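PDB 4KWA: transcriptional regulator, which probably binds cis-regulatory DNA as a TetR-family transcriptional repressor and, in this crystal, holds a choline ion in its C-terminal domain. Local coordinates for residues R8-A13 against L56-K61; D65-E70 against V85-P90; S100-V105 against D117-A122; T153-L158 against N183-H188; I164-G169 against C173-M178. All blocks are in the same frame, centred on the assembly; numbering follows the deposited sequence.

Interaction 1 of 5, residues R8-A13 against L56-K61; sequences RILETA and LRRNVK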
# COMPACT_ATOMS: atom_id res chain seq x y z
N ARG A 8 7.54 17.53 21.16
CA ARG A 8 8.71 16.66 21.29
C ARG A 8 8.30 15.19 21.39
O ARG A 8 8.87 14.36 20.71
CB ARG A 8 9.66 17.12 22.41
CG ARG A 8 10.71 18.13 21.85
CD ARG A 8 11.68 18.79 22.84
NE ARG A 8 12.45 17.83 23.65
CZ ARG A 8 12.15 17.48 24.91
NH1 ARG A 8 12.91 16.55 25.55
NH2 ARG A 8 11.12 18.05 25.55
N ILE A 9 7.26 14.92 22.18
CA ILE A 9 6.74 13.56 22.25
C ILE A 9 6.32 13.09 20.89
O ILE A 9 6.65 11.97 20.46
CB ILE A 9 5.54 13.47 23.21
CG1 ILE A 9 5.94 13.70 24.65
CG2 ILE A 9 4.88 12.10 23.09
CD1 ILE A 9 4.78 13.90 25.62
N LEU A 10 5.56 13.93 20.17
CA LEU A 10 5.09 13.55 18.84
C LEU A 10 6.14 13.38 17.82
O LEU A 10 6.09 12.46 17.02
CB LEU A 10 4.04 14.54 18.34
CG LEU A 10 2.76 14.55 19.14
CD1 LEU A 10 1.90 15.66 18.58
CD2 LEU A 10 2.04 13.23 19.12
N GLU A 11 7.14 14.24 17.86
CA GLU A 11 8.26 14.11 16.90
C GLU A 11 9.04 12.83 17.12
O GLU A 11 9.35 12.11 16.15
CB GLU A 11 9.19 15.29 17.03
CG GLU A 11 10.14 15.37 15.86
CD GLU A 11 10.74 16.77 15.68
OE1 GLU A 11 10.38 17.67 16.48
OE2 GLU A 11 11.51 16.99 14.72
N THR A 12 9.30 12.53 18.37
CA THR A 12 10.00 11.30 18.78
C THR A 12 9.14 10.07 18.41
O THR A 12 9.66 9.11 17.76
CB THR A 12 10.41 11.36 20.28
OG1 THR A 12 11.32 12.45 20.49
CG2 THR A 12 11.06 10.12 20.70
N ALA A 13 7.85 10.07 18.83
CA ALA A 13 6.94 8.95 18.47
C ALA A 13 6.85 8.67 17.00
O ALA A 13 6.90 7.50 16.60
CB ALA A 13 5.55 9.13 19.08
N LEU A 56 0.07 11.77 13.46
CA LEU A 56 -0.32 11.77 12.03
C LEU A 56 -0.83 13.20 11.71
O LEU A 56 -0.52 13.77 10.66
CB LEU A 56 -1.44 10.82 11.76
CG LEU A 56 -1.08 9.35 11.89
CD1 LEU A 56 -2.32 8.49 11.87
CD2 LEU A 56 -0.20 8.97 10.74
N ARG A 57 -1.64 13.75 12.58
CA ARG A 57 -2.17 15.07 12.32
C ARG A 57 -1.06 16.09 12.17
O ARG A 57 -1.05 16.91 11.23
CB ARG A 57 -3.10 15.49 13.44
CG ARG A 57 -4.04 16.66 13.10
CD ARG A 57 -4.83 17.14 14.30
NE ARG A 57 -5.35 16.05 15.15
CZ ARG A 57 -6.40 15.29 14.88
NH1 ARG A 57 -6.82 14.39 15.76
NH2 ARG A 57 -7.09 15.51 13.77
N ARG A 58 -0.07 16.00 13.06
CA ARG A 58 1.07 16.93 12.99
C ARG A 58 1.86 16.73 11.70
O ARG A 58 2.30 17.69 11.03
CB ARG A 58 2.01 16.79 14.23
CG ARG A 58 3.14 17.82 14.22
CD ARG A 58 4.09 17.59 15.43
NE ARG A 58 5.39 18.22 15.20
CZ ARG A 58 6.46 17.63 14.65
NH1 ARG A 58 6.43 16.34 14.27
NH2 ARG A 58 7.58 18.34 14.50
N ASN A 59 2.03 15.49 11.29
CA ASN A 59 2.80 15.27 10.11
C ASN A 59 2.08 15.69 8.86
O ASN A 59 2.71 16.14 7.90
CB ASN A 59 3.22 13.81 10.03
CG ASN A 59 3.89 13.50 8.75
OD1 ASN A 59 3.18 13.20 7.75
ND2 ASN A 59 5.17 13.81 8.68
N VAL A 60 0.77 15.50 8.81
CA VAL A 60 -0.01 15.90 7.59
C VAL A 60 0.16 17.38 7.44
O VAL A 60 0.35 17.86 6.32
CB VAL A 60 -1.50 15.51 7.70
CG1 VAL A 60 -2.44 16.34 6.78
CG2 VAL A 60 -1.65 14.01 7.54
N LYS A 61 0.13 18.12 8.54
CA LYS A 61 0.36 19.57 8.44
C LYS A 61 1.78 19.94 7.98
O LYS A 61 1.98 20.85 7.20
CB LYS A 61 0.10 20.20 9.80
CG LYS A 61 0.65 21.60 9.97
CD LYS A 61 0.03 22.37 11.10
CE LYS A 61 -1.11 23.23 10.57
NZ LYS A 61 -0.61 24.34 9.68

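Interaction 2 of 5, residues D65-E70 against V85-P90; sequences DRQVAE and VELQLP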
# COMPACT_ATOMS: atom_id res chain seq x y z
N ASP A 65 2.70 22.02 4.58
CA ASP A 65 3.48 23.23 4.60
C ASP A 65 4.69 23.09 3.61
O ASP A 65 5.06 24.03 2.87
CB ASP A 65 3.97 23.47 6.01
CG ASP A 65 2.92 24.04 6.90
OD1 ASP A 65 1.87 24.50 6.39
OD2 ASP A 65 3.22 24.10 8.12
N ARG A 66 5.31 21.91 3.60
CA ARG A 66 6.46 21.61 2.76
C ARG A 66 6.01 21.79 1.27
O ARG A 66 6.70 22.40 0.43
CB ARG A 66 6.88 20.12 3.02
CG ARG A 66 7.98 19.51 2.17
CD ARG A 66 8.06 17.98 2.37
NE ARG A 66 8.12 17.64 3.79
CZ ARG A 66 7.59 16.55 4.34
NH1 ARG A 66 6.96 15.64 3.60
NH2 ARG A 66 7.69 16.35 5.64
N GLN A 67 4.84 21.27 0.97
CA GLN A 67 4.32 21.31 -0.38
C GLN A 67 4.14 22.76 -0.79
O GLN A 67 4.55 23.22 -1.89
CB GLN A 67 3.00 20.55 -0.42
CG GLN A 67 2.37 20.51 -1.75
CD GLN A 67 1.01 19.95 -1.70
OE1 GLN A 67 0.82 18.74 -1.68
NE2 GLN A 67 0.04 20.83 -1.83
N VAL A 68 3.44 23.51 0.07
CA VAL A 68 3.24 24.96 -0.25
C VAL A 68 4.53 25.70 -0.55
O VAL A 68 4.57 26.50 -1.46
CB VAL A 68 2.44 25.64 0.89
CG1 VAL A 68 2.44 27.15 0.81
CG2 VAL A 68 1.03 25.05 0.84
N ALA A 69 5.60 25.39 0.22
CA ALA A 69 6.92 26.01 0.14
C ALA A 69 7.61 25.65 -1.17
O ALA A 69 8.12 26.51 -1.87
CB ALA A 69 7.81 25.56 1.30
N GLU A 70 7.50 24.39 -1.55
CA GLU A 70 8.13 23.89 -2.73
C GLU A 70 7.44 24.48 -3.99
O GLU A 70 8.13 24.93 -4.88
CB GLU A 70 8.10 22.36 -2.76
CG GLU A 70 8.68 21.70 -4.02
CD GLU A 70 10.20 21.85 -4.18
OE1 GLU A 70 10.88 22.44 -3.31
OE2 GLU A 70 10.72 21.33 -5.20
N VAL A 85 5.08 15.36 -7.67
CA VAL A 85 5.38 13.94 -7.72
C VAL A 85 6.70 13.69 -7.04
O VAL A 85 6.79 12.75 -6.23
CB VAL A 85 5.27 13.42 -9.18
CG1 VAL A 85 5.83 12.02 -9.30
CG2 VAL A 85 3.81 13.46 -9.66
N GLU A 86 7.68 14.60 -7.22
CA GLU A 86 8.97 14.49 -6.57
C GLU A 86 8.84 14.45 -5.00
O GLU A 86 9.59 13.74 -4.27
CB GLU A 86 9.90 15.65 -7.02
CG GLU A 86 11.26 15.65 -6.31
CD GLU A 86 12.20 14.55 -6.81
OE1 GLU A 86 12.05 14.07 -7.97
OE2 GLU A 86 13.15 14.18 -6.07
N LEU A 87 8.01 15.35 -4.48
CA LEU A 87 7.68 15.40 -3.04
C LEU A 87 7.07 14.10 -2.48
O LEU A 87 7.04 13.90 -1.29
CB LEU A 87 6.63 16.46 -2.80
CG LEU A 87 7.10 17.87 -2.87
CD1 LEU A 87 5.84 18.70 -2.72
CD2 LEU A 87 8.08 18.08 -1.74
N GLN A 88 6.56 13.22 -3.35
CA GLN A 88 6.03 11.97 -2.95
C GLN A 88 7.02 10.86 -2.95
O GLN A 88 6.63 9.76 -2.58
CB GLN A 88 4.84 11.51 -3.81
CG GLN A 88 3.76 12.55 -4.01
CD GLN A 88 3.47 13.48 -2.80
OE1 GLN A 88 3.46 14.75 -2.96
NE2 GLN A 88 3.17 12.92 -1.64
N LEU A 89 8.26 11.08 -3.41
CA LEU A 89 9.20 9.97 -3.41
C LEU A 89 9.67 9.63 -2.03
O LEU A 89 9.87 10.52 -1.24
CB LEU A 89 10.39 10.34 -4.30
CG LEU A 89 9.97 10.67 -5.71
CD1 LEU A 89 11.22 11.03 -6.50
CD2 LEU A 89 9.17 9.60 -6.38
N PRO A 90 9.93 8.36 -1.73
CA PRO A 90 10.38 8.03 -0.40
C PRO A 90 11.87 8.24 -0.29
O PRO A 90 12.60 7.27 -0.04
CB PRO A 90 10.05 6.55 -0.29
CG PRO A 90 10.08 6.07 -1.70
CD PRO A 90 9.44 7.16 -2.48
O HOH W 1 6.12 15.35 0.84

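Interaction 3 of 5, residues S100-V105 against D117-A122; sequences SVWLQV and DLYNDA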
# COMPACT_ATOMS: atom_id res chain seq x y z
N SER A 100 6.90 4.97 5.59
CA SER A 100 6.86 3.88 6.57
C SER A 100 5.61 3.95 7.42
O SER A 100 5.01 2.93 7.74
CB SER A 100 8.11 3.86 7.47
OG SER A 100 9.32 3.61 6.76
N VAL A 101 5.24 5.16 7.83
CA VAL A 101 4.09 5.37 8.64
C VAL A 101 2.79 5.21 7.83
O VAL A 101 1.84 4.60 8.34
CB VAL A 101 4.12 6.74 9.28
CG1 VAL A 101 2.79 7.01 9.99
CG2 VAL A 101 5.32 6.77 10.23
N TRP A 102 2.75 5.79 6.61
CA TRP A 102 1.54 5.64 5.77
C TRP A 102 1.21 4.20 5.47
O TRP A 102 0.00 3.85 5.57
CB TRP A 102 1.44 6.55 4.53
CG TRP A 102 1.43 8.01 4.90
CD1 TRP A 102 2.41 8.91 4.62
CD2 TRP A 102 0.42 8.73 5.67
NE1 TRP A 102 2.09 10.16 5.13
CE2 TRP A 102 0.89 10.06 5.81
CE3 TRP A 102 -0.80 8.36 6.31
CZ2 TRP A 102 0.15 11.04 6.47
CZ3 TRP A 102 -1.55 9.34 6.96
CH2 TRP A 102 -1.05 10.67 7.05
N LEU A 103 2.20 3.37 5.19
CA LEU A 103 1.94 1.93 5.01
C LEU A 103 1.23 1.37 6.28
O LEU A 103 0.32 0.50 6.20
CB LEU A 103 3.21 1.10 4.77
CG LEU A 103 3.65 0.83 3.33
CD1 LEU A 103 3.93 2.08 2.55
CD2 LEU A 103 4.82 -0.09 3.19
N GLN A 104 1.64 1.81 7.46
CA GLN A 104 0.99 1.30 8.69
C GLN A 104 -0.46 1.85 8.85
O GLN A 104 -1.36 1.21 9.41
CB GLN A 104 1.87 1.61 9.89
CG GLN A 104 3.25 1.03 9.81
CD GLN A 104 4.08 1.51 11.01
OE1 GLN A 104 3.75 1.22 12.17
NE2 GLN A 104 5.13 2.13 10.72
N VAL A 105 -0.61 3.08 8.38
CA VAL A 105 -1.89 3.71 8.45
C VAL A 105 -2.90 3.06 7.56
O VAL A 105 -4.09 2.90 7.95
CB VAL A 105 -1.76 5.20 8.16
CG1 VAL A 105 -3.12 5.91 7.95
CG2 VAL A 105 -1.15 5.81 9.41
N ASP A 117 -10.64 8.44 9.13
CA ASP A 117 -11.16 9.78 8.77
C ASP A 117 -10.02 10.75 8.52
O ASP A 117 -10.04 11.51 7.57
CB ASP A 117 -12.02 10.37 9.90
CG ASP A 117 -13.38 9.67 10.06
OD1 ASP A 117 -13.68 8.77 9.23
OD2 ASP A 117 -14.10 10.01 11.05
N LEU A 118 -8.98 10.72 9.35
CA LEU A 118 -7.87 11.56 9.12
C LEU A 118 -7.18 11.19 7.81
O LEU A 118 -6.85 12.10 7.03
CB LEU A 118 -6.92 11.48 10.31
CG LEU A 118 -5.68 12.40 10.30
CD1 LEU A 118 -5.18 12.68 11.67
CD2 LEU A 118 -4.51 11.84 9.46
N TYR A 119 -6.93 9.90 7.56
CA TYR A 119 -6.28 9.49 6.33
C TYR A 119 -7.10 9.93 5.08
O TYR A 119 -6.54 10.47 4.10
CB TYR A 119 -6.12 7.96 6.27
CG TYR A 119 -5.59 7.51 4.90
CD1 TYR A 119 -4.28 7.73 4.57
CD2 TYR A 119 -6.41 6.82 3.95
CE1 TYR A 119 -3.80 7.39 3.31
CE2 TYR A 119 -5.91 6.49 2.68
CZ TYR A 119 -4.61 6.72 2.41
OH TYR A 119 -4.11 6.34 1.22
N ASN A 120 -8.39 9.80 5.17
CA ASN A 120 -9.22 10.18 4.05
C ASN A 120 -9.19 11.63 3.81
O ASN A 120 -9.23 12.05 2.62
CB ASN A 120 -10.62 9.71 4.21
CG ASN A 120 -10.78 8.23 3.82
OD1 ASN A 120 -10.37 7.83 2.72
ND2 ASN A 120 -11.49 7.47 4.62
N ASP A 121 -9.31 12.41 4.85
CA ASP A 121 -9.23 13.85 4.57
C ASP A 121 -7.87 14.22 4.00
O ASP A 121 -7.79 15.11 3.20
CB ASP A 121 -9.40 14.66 5.83
CG ASP A 121 -10.80 14.66 6.31
OD1 ASP A 121 -11.71 14.17 5.58
OD2 ASP A 121 -10.96 15.12 7.44
N ALA A 122 -6.76 13.65 4.50
CA ALA A 122 -5.46 14.00 3.97
C ALA A 122 -5.36 13.54 2.47
O ALA A 122 -4.90 14.30 1.63
CB ALA A 122 -4.29 13.38 4.76

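Interaction 4 of 5, residues T153-L158 against N183-H188; sequences TRLSAL and NDFIEH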
# COMPACT_ATOMS: atom_id res chain seq x y z
N THR A 153 -6.98 9.83 -9.86
CA THR A 153 -7.15 8.43 -9.31
C THR A 153 -6.04 7.55 -9.75
O THR A 153 -5.40 6.86 -8.93
CB THR A 153 -8.50 7.85 -9.71
OG1 THR A 153 -9.50 8.45 -8.89
CG2 THR A 153 -8.57 6.36 -9.43
N ARG A 154 -5.78 7.57 -11.04
CA ARG A 154 -4.66 6.76 -11.56
C ARG A 154 -3.32 7.18 -11.08
O ARG A 154 -2.54 6.30 -10.68
CB ARG A 154 -4.70 6.74 -13.08
CG ARG A 154 -3.78 5.83 -13.81
CD ARG A 154 -4.14 5.53 -15.28
NE ARG A 154 -5.43 4.83 -15.41
CZ ARG A 154 -6.09 4.54 -16.52
NH1 ARG A 154 -7.27 3.87 -16.42
NH2 ARG A 154 -5.58 4.88 -17.70
N LEU A 155 -3.01 8.49 -11.11
CA LEU A 155 -1.68 8.93 -10.67
C LEU A 155 -1.45 8.59 -9.22
O LEU A 155 -0.35 8.07 -8.87
CB LEU A 155 -1.45 10.41 -11.00
CG LEU A 155 -0.11 10.94 -10.61
CD1 LEU A 155 1.05 10.13 -11.23
CD2 LEU A 155 -0.07 12.42 -10.97
N SER A 156 -2.40 8.85 -8.36
CA SER A 156 -2.29 8.55 -6.95
C SER A 156 -2.09 7.11 -6.61
O SER A 156 -1.24 6.75 -5.77
CB SER A 156 -3.46 9.10 -6.13
OG SER A 156 -4.68 8.68 -6.60
N ALA A 157 -2.86 6.29 -7.32
CA ALA A 157 -2.73 4.84 -7.23
C ALA A 157 -1.35 4.35 -7.67
O ALA A 157 -0.72 3.50 -6.92
CB ALA A 157 -3.86 4.12 -7.93
N LEU A 158 -0.86 4.87 -8.81
CA LEU A 158 0.43 4.48 -9.37
C LEU A 158 1.54 4.82 -8.36
O LEU A 158 2.42 4.04 -8.05
CB LEU A 158 0.63 5.15 -10.71
CG LEU A 158 1.95 4.85 -11.44
CD1 LEU A 158 2.15 3.36 -11.66
CD2 LEU A 158 2.03 5.55 -12.77
N ASN A 183 7.88 10.01 -14.18
CA ASN A 183 8.16 11.03 -15.18
C ASN A 183 7.77 10.50 -16.59
O ASN A 183 7.20 11.25 -17.40
CB ASN A 183 9.60 11.59 -14.97
CG ASN A 183 9.66 12.65 -13.86
OD1 ASN A 183 10.09 12.39 -12.72
ND2 ASN A 183 9.14 13.82 -14.17
N ASP A 184 8.00 9.21 -16.89
CA ASP A 184 7.54 8.61 -18.16
C ASP A 184 6.03 8.64 -18.29
O ASP A 184 5.50 8.88 -19.33
CB ASP A 184 8.09 7.20 -18.33
CG ASP A 184 9.61 7.20 -18.66
OD1 ASP A 184 10.13 8.30 -18.97
OD2 ASP A 184 10.27 6.11 -18.64
N PHE A 185 5.33 8.36 -17.22
CA PHE A 185 3.88 8.36 -17.24
C PHE A 185 3.44 9.81 -17.52
O PHE A 185 2.50 10.01 -18.26
CB PHE A 185 3.35 7.93 -15.84
CG PHE A 185 1.82 7.93 -15.72
CD1 PHE A 185 1.06 6.94 -16.28
CD2 PHE A 185 1.19 8.94 -15.07
CE1 PHE A 185 -0.33 6.99 -16.24
CE2 PHE A 185 -0.23 8.99 -15.03
CZ PHE A 185 -0.93 8.00 -15.57
N ILE A 186 3.99 10.79 -16.81
CA ILE A 186 3.58 12.19 -17.04
C ILE A 186 3.85 12.56 -18.50
O ILE A 186 3.00 13.01 -19.25
CB ILE A 186 4.34 13.15 -16.11
CG1 ILE A 186 3.87 12.94 -14.66
CG2 ILE A 186 4.22 14.60 -16.56
CD1 ILE A 186 4.73 13.63 -13.64
N GLU A 187 5.09 12.36 -18.93
CA GLU A 187 5.42 12.75 -20.30
C GLU A 187 4.56 12.04 -21.38
O GLU A 187 4.31 12.66 -22.41
CB GLU A 187 6.95 12.63 -20.57
CG GLU A 187 7.83 13.54 -19.71
CD GLU A 187 7.43 15.03 -19.77
OE1 GLU A 187 7.34 15.56 -20.91
OE2 GLU A 187 7.26 15.67 -18.69
N HIS A 188 4.15 10.79 -21.21
CA HIS A 188 3.39 10.09 -22.26
C HIS A 188 1.89 9.93 -22.08
O HIS A 188 1.17 9.60 -23.01
CB HIS A 188 4.03 8.73 -22.49
CG HIS A 188 5.48 8.83 -22.85
ND1 HIS A 188 6.46 8.12 -22.19
CD2 HIS A 188 6.12 9.67 -23.70
CE1 HIS A 188 7.64 8.46 -22.68
NE2 HIS A 188 7.46 9.40 -23.59

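Interaction 5 of 5, residues I164-G169 against C173-M178; sequences IQVLTG and CSVDHM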
# COMPACT_ATOMS: atom_id res chain seq x y z
N ILE A 164 5.40 1.13 -2.58
CA ILE A 164 5.43 -0.16 -1.99
C ILE A 164 6.56 -0.97 -2.57
O ILE A 164 7.30 -1.61 -1.80
CB ILE A 164 4.05 -0.88 -2.13
CG1 ILE A 164 2.95 -0.12 -1.47
CG2 ILE A 164 4.13 -2.32 -1.55
CD1 ILE A 164 1.55 -0.51 -1.94
N GLN A 165 6.68 -1.01 -3.89
CA GLN A 165 7.71 -1.75 -4.56
C GLN A 165 9.10 -1.22 -4.02
O GLN A 165 10.00 -2.04 -3.71
CB GLN A 165 7.52 -1.65 -6.08
CG GLN A 165 6.22 -2.25 -6.56
CD GLN A 165 6.02 -2.07 -8.06
OE1 GLN A 165 6.96 -1.71 -8.77
NE2 GLN A 165 4.81 -2.39 -8.57
N VAL A 166 9.25 0.09 -3.83
CA VAL A 166 10.50 0.57 -3.26
C VAL A 166 10.73 0.11 -1.83
O VAL A 166 11.78 -0.51 -1.51
CB VAL A 166 10.62 2.12 -3.37
CG1 VAL A 166 11.91 2.63 -2.70
CG2 VAL A 166 10.44 2.55 -4.85
N LEU A 167 9.77 0.36 -0.96
CA LEU A 167 9.89 -0.05 0.46
C LEU A 167 10.06 -1.54 0.79
O LEU A 167 10.87 -1.89 1.70
CB LEU A 167 8.86 0.58 1.34
CG LEU A 167 9.20 1.99 1.86
CD1 LEU A 167 9.10 3.07 0.81
CD2 LEU A 167 8.25 2.37 3.00
N THR A 168 9.45 -2.38 -0.05
CA THR A 168 9.49 -3.82 0.12
C THR A 168 10.68 -4.44 -0.60
O THR A 168 10.86 -5.62 -0.49
CB THR A 168 8.18 -4.49 -0.32
OG1 THR A 168 7.96 -4.32 -1.74
CG2 THR A 168 7.01 -3.94 0.49
N GLY A 169 11.47 -3.63 -1.30
CA GLY A 169 12.70 -4.11 -1.96
C GLY A 169 12.57 -4.95 -3.21
O GLY A 169 13.39 -5.86 -3.47
N CYS A 173 14.09 -2.15 -8.22
CA CYS A 173 13.37 -0.94 -7.83
C CYS A 173 14.30 -0.05 -7.01
O CYS A 173 15.25 -0.52 -6.34
CB CYS A 173 12.05 -1.28 -7.08
SG CYS A 173 10.81 -2.15 -8.10
N SER A 174 14.16 1.23 -7.18
CA SER A 174 14.92 2.20 -6.37
C SER A 174 14.10 3.46 -6.45
O SER A 174 13.22 3.56 -7.30
CB SER A 174 16.29 2.49 -6.96
OG SER A 174 16.11 3.06 -8.28
N VAL A 175 14.44 4.46 -5.62
CA VAL A 175 13.73 5.76 -5.76
C VAL A 175 13.99 6.31 -7.20
O VAL A 175 13.13 6.93 -7.78
CB VAL A 175 14.25 6.79 -4.73
CG1 VAL A 175 13.67 8.17 -4.98
CG2 VAL A 175 13.94 6.37 -3.30
N ASP A 176 15.25 6.22 -7.73
CA ASP A 176 15.54 6.71 -9.10
C ASP A 176 14.65 6.04 -10.12
O ASP A 176 14.11 6.69 -11.01
CB ASP A 176 17.02 6.48 -9.49
CG ASP A 176 18.01 7.40 -8.73
OD1 ASP A 176 17.68 8.53 -8.35
OD2 ASP A 176 19.18 7.00 -8.58
N HIS A 177 14.41 4.73 -9.95
CA HIS A 177 13.55 4.00 -10.94
C HIS A 177 12.09 4.46 -10.85
O HIS A 177 11.45 4.67 -11.86
CB HIS A 177 13.75 2.51 -10.83
CG HIS A 177 15.14 2.07 -11.24
ND1 HIS A 177 16.06 1.52 -10.37
CD2 HIS A 177 15.78 2.17 -12.44
CE1 HIS A 177 17.18 1.25 -11.02
NE2 HIS A 177 17.04 1.64 -12.28
N MSE A 178 11.62 4.67 -9.62
CA MSE A 178 10.25 5.17 -9.41
C MSE A 178 10.09 6.56 -10.05
O MSE A 178 9.05 6.90 -10.65
CB MSE A 178 10.04 5.21 -7.87
CG MSE A 178 8.76 5.94 -7.54
SE MSE A 178 8.30 5.57 -5.65
CE MSE A 178 6.69 6.59 -5.55

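Interaction 1 of 5, residues R8-A13 against L56-K61
Arg58 reaches from helix 48-71 across to Glu11 and Leu10 on helix 2-20, joining the first helix of the TetR-type DNA-binding domain to the long helix that leads into the C-terminal domain. The charged part of the contact is a salt bridge between Glu11 OE1 and Arg58 NH2, 3.5 Å apart. OE1 stands clear of the plane of the guanidinium, which is tilted 33° from that of the carboxylate, and the attraction is electrostatic without a directed N-H. The stronger polar partner of the same oxygen is Arg7, one turn back on helix 2-20, whose NH1 also forms a salt bridge with OE1; the oxygen is thus shared by two arginines. The helices are 7.9 Å apart at their nearest CA atoms, those of Leu10 and Arg58. An arginine suits this place because its chain, extended from CG to NE with CG anti to the backbone N (chi1 -176°), crosses from one helix to the other to reach Glu11.

The apolar part uses the methylene groups of that same chain. Buried Leu10 sets its CB 4.2 Å from Arg58 CD, giving the arginine's methylenes an apolar neighbour. Glu11 contributes here too: its CB lies over one face of the guanidinium group, 4.0 Å from Arg58 NH1.

Interaction 2 of 5, residues D65-E70 against V85-P90
Leu87 pushes its two methyl groups against the flank of helix 48-71, overlapping the aliphatic portions of Arg66, Gln67 and Glu70. CD1 meets the backbone of Gln67, 3.8 Å from its CA, and CD2 lies 4.1 Å from Arg66 CD. A branched leucine suits this place because its fork lets CD2 meet Arg66 while CD1 meets Gln67 and, at 4.3 Å, Glu70 CB. Arg66 offers its methylenes and then bends at chi3 (-51°), which brings the guanidinium round to a bridging water: NH1 donates to the water over 2.9 Å, and the water donates to Leu87 O over 2.7 Å. The water lies in the guanidinium plane, at its edge. NH2 of the same group is held by a salt bridge to Glu98, while Glu70 turns its carboxylate to Arg83. Leu87 is the second residue of a type I beta turn, Glu86 to Leu89, at the C-terminal end of helix 77-86. The turn also holds Gln88, which touches the bound choline ion, and the contact therefore joins helix 48-71 to a turn of the choline pocket in the TetR-type C-terminal domain.

Interaction 3 of 5, residues S100-V105 against D117-A122
Trp102 and Tyr119 set the geometry of this buried contact, their side chains crossing at a slant between helix 94-109 and helix 113-139. The indole presents its six-membered ring to the phenol: Trp102 CE3 lies 3.9 Å from Tyr119 CD1, at the edge of the tyrosine ring and near its plane. The tyrosine is met at its edge while the indole is met obliquely, so the rings are not stacked. In Tyr119, CG anti to the backbone N (chi1 173°) swings the phenol toward the indole. Trp106 also meets the tyrosine ring, with the two planes at about 80°.

Val105 points CG1, anti to its own backbone N, at the tyrosine, 4.0 Å from Tyr119 CB, a short branched side chain packed beside the larger ring. Leu118 meets the indole farther along its rim, CD2 4.4 Å from Trp102 CH2 and near the ring plane. The axes of the short helix segments are 11.8 Å apart at closest approach and cross at -121°. Here the two rings and the leucine bridge the separation.

Beyond the pair, Val60 and Asn59 of helix 48-71 touch Trp102, and Thr168 of the second subunit packs on Tyr119. Trp102 also touches the bound choline ion, so through it the contact borders the ligand site in the all-helical TetR-type C-terminal domain.

Interaction 4 of 5, residues T153-L158 against N183-H188
Phe185 packs against three side chains of helix 148-168, which approach from the same side of its ring plane. Leu158 covers that face: its CD2 is 4.1 Å from the ring centroid of Phe185 and 23° off the ring normal, a CH-pi contact displaced toward the rim. Leu155 approaches obliquely, CD1 to Phe185 CD2 at 4.0 Å, and Arg154 lays its CG 4.0 Å from Phe185 CZ, at the far end of the ring. With Phe185 CG anti to its backbone N (chi1 178°), the ring points at helix 148-168; the axes of the short segments are 11.9 Å apart and run nearly antiparallel (165°).

Farther out, the bend of Arg154 at chi3 carries its polar end away to His181 of the second subunit, which accepts a hydrogen bond from NE. Arg154 of that subunit in turn packs on Phe185. Between these two segments the contact is therefore apolar, with the arginine giving its methylenes to the ring and its polarity to the dimer interface.

Interaction 5 of 5, residues I164-G169 against C173-M178
Val166 and Met178, a selenomethionine in this crystal, lie in the tight part of the contact, where helix 148-168 ends and helix 175-190 begins. Val166 CG2 lies 3.8 Å from Met178 SE, the two side chains crossing at about a right angle, and the same methyl is 3.8 Å from Ser174 O. The unbranched methionine chain, with CG anti to the backbone N (chi1 170°), reaches over from the start of helix 175-190, while the fork of Val166 touches the selenium with CG2 and, at 4.3 Å, Val175 CG2 with CG1. Cys173 belongs to the packed part too: its SG rests 3.9 Å from CB of buried Gln165. This sulfur is covalently linked to beta-mercaptoethanol, probably from the crystallisation liquor, and the amide oxygen of Gln165 takes a hydrogen bond from Lys170 in the intervening loop.

The loose side consists of exposed Gly169, Asp176 and His177, with Ser174, whose CB points away from the first helix. Standard caps finish the helix ends here: Gly169, with positive phi, closes the first in a Schellman motif, and Ser174 is the N-cap of the second, its OG accepting from His177 N at 2.9 Å.

Among the neighbours, Val166, Leu167 and Met178 pack on Pro90, and Met178 also on Leu89, while Val166 and Leu167 touch Arg96 of helix 94-109 and Trp106 of the second subunit meets Ile164.

From the N terminus, interaction 1 closes a loop over the helix-turn-helix region, joining helix 2-20 to helix 48-71. That same helix runs on into interaction 2, which closes a short loop against the turn at the end of helix 77-86. Interaction 3 follows in series, linking helices 94-109 and 113-139; it touches interaction 1 through Leu56 and Val105, bringing helix 48-71 against the C-terminal domain's helix 94-109. Interactions 4 and 5 share helices 148-168 and 175-190, with interaction 5 at the hairpin's bend and lying within the span of interaction 4. Pro90 ties interaction 2 to interaction 5, and Val85 ties it to interaction 4. Interactions 3, 4 and 5 all reach the second subunit.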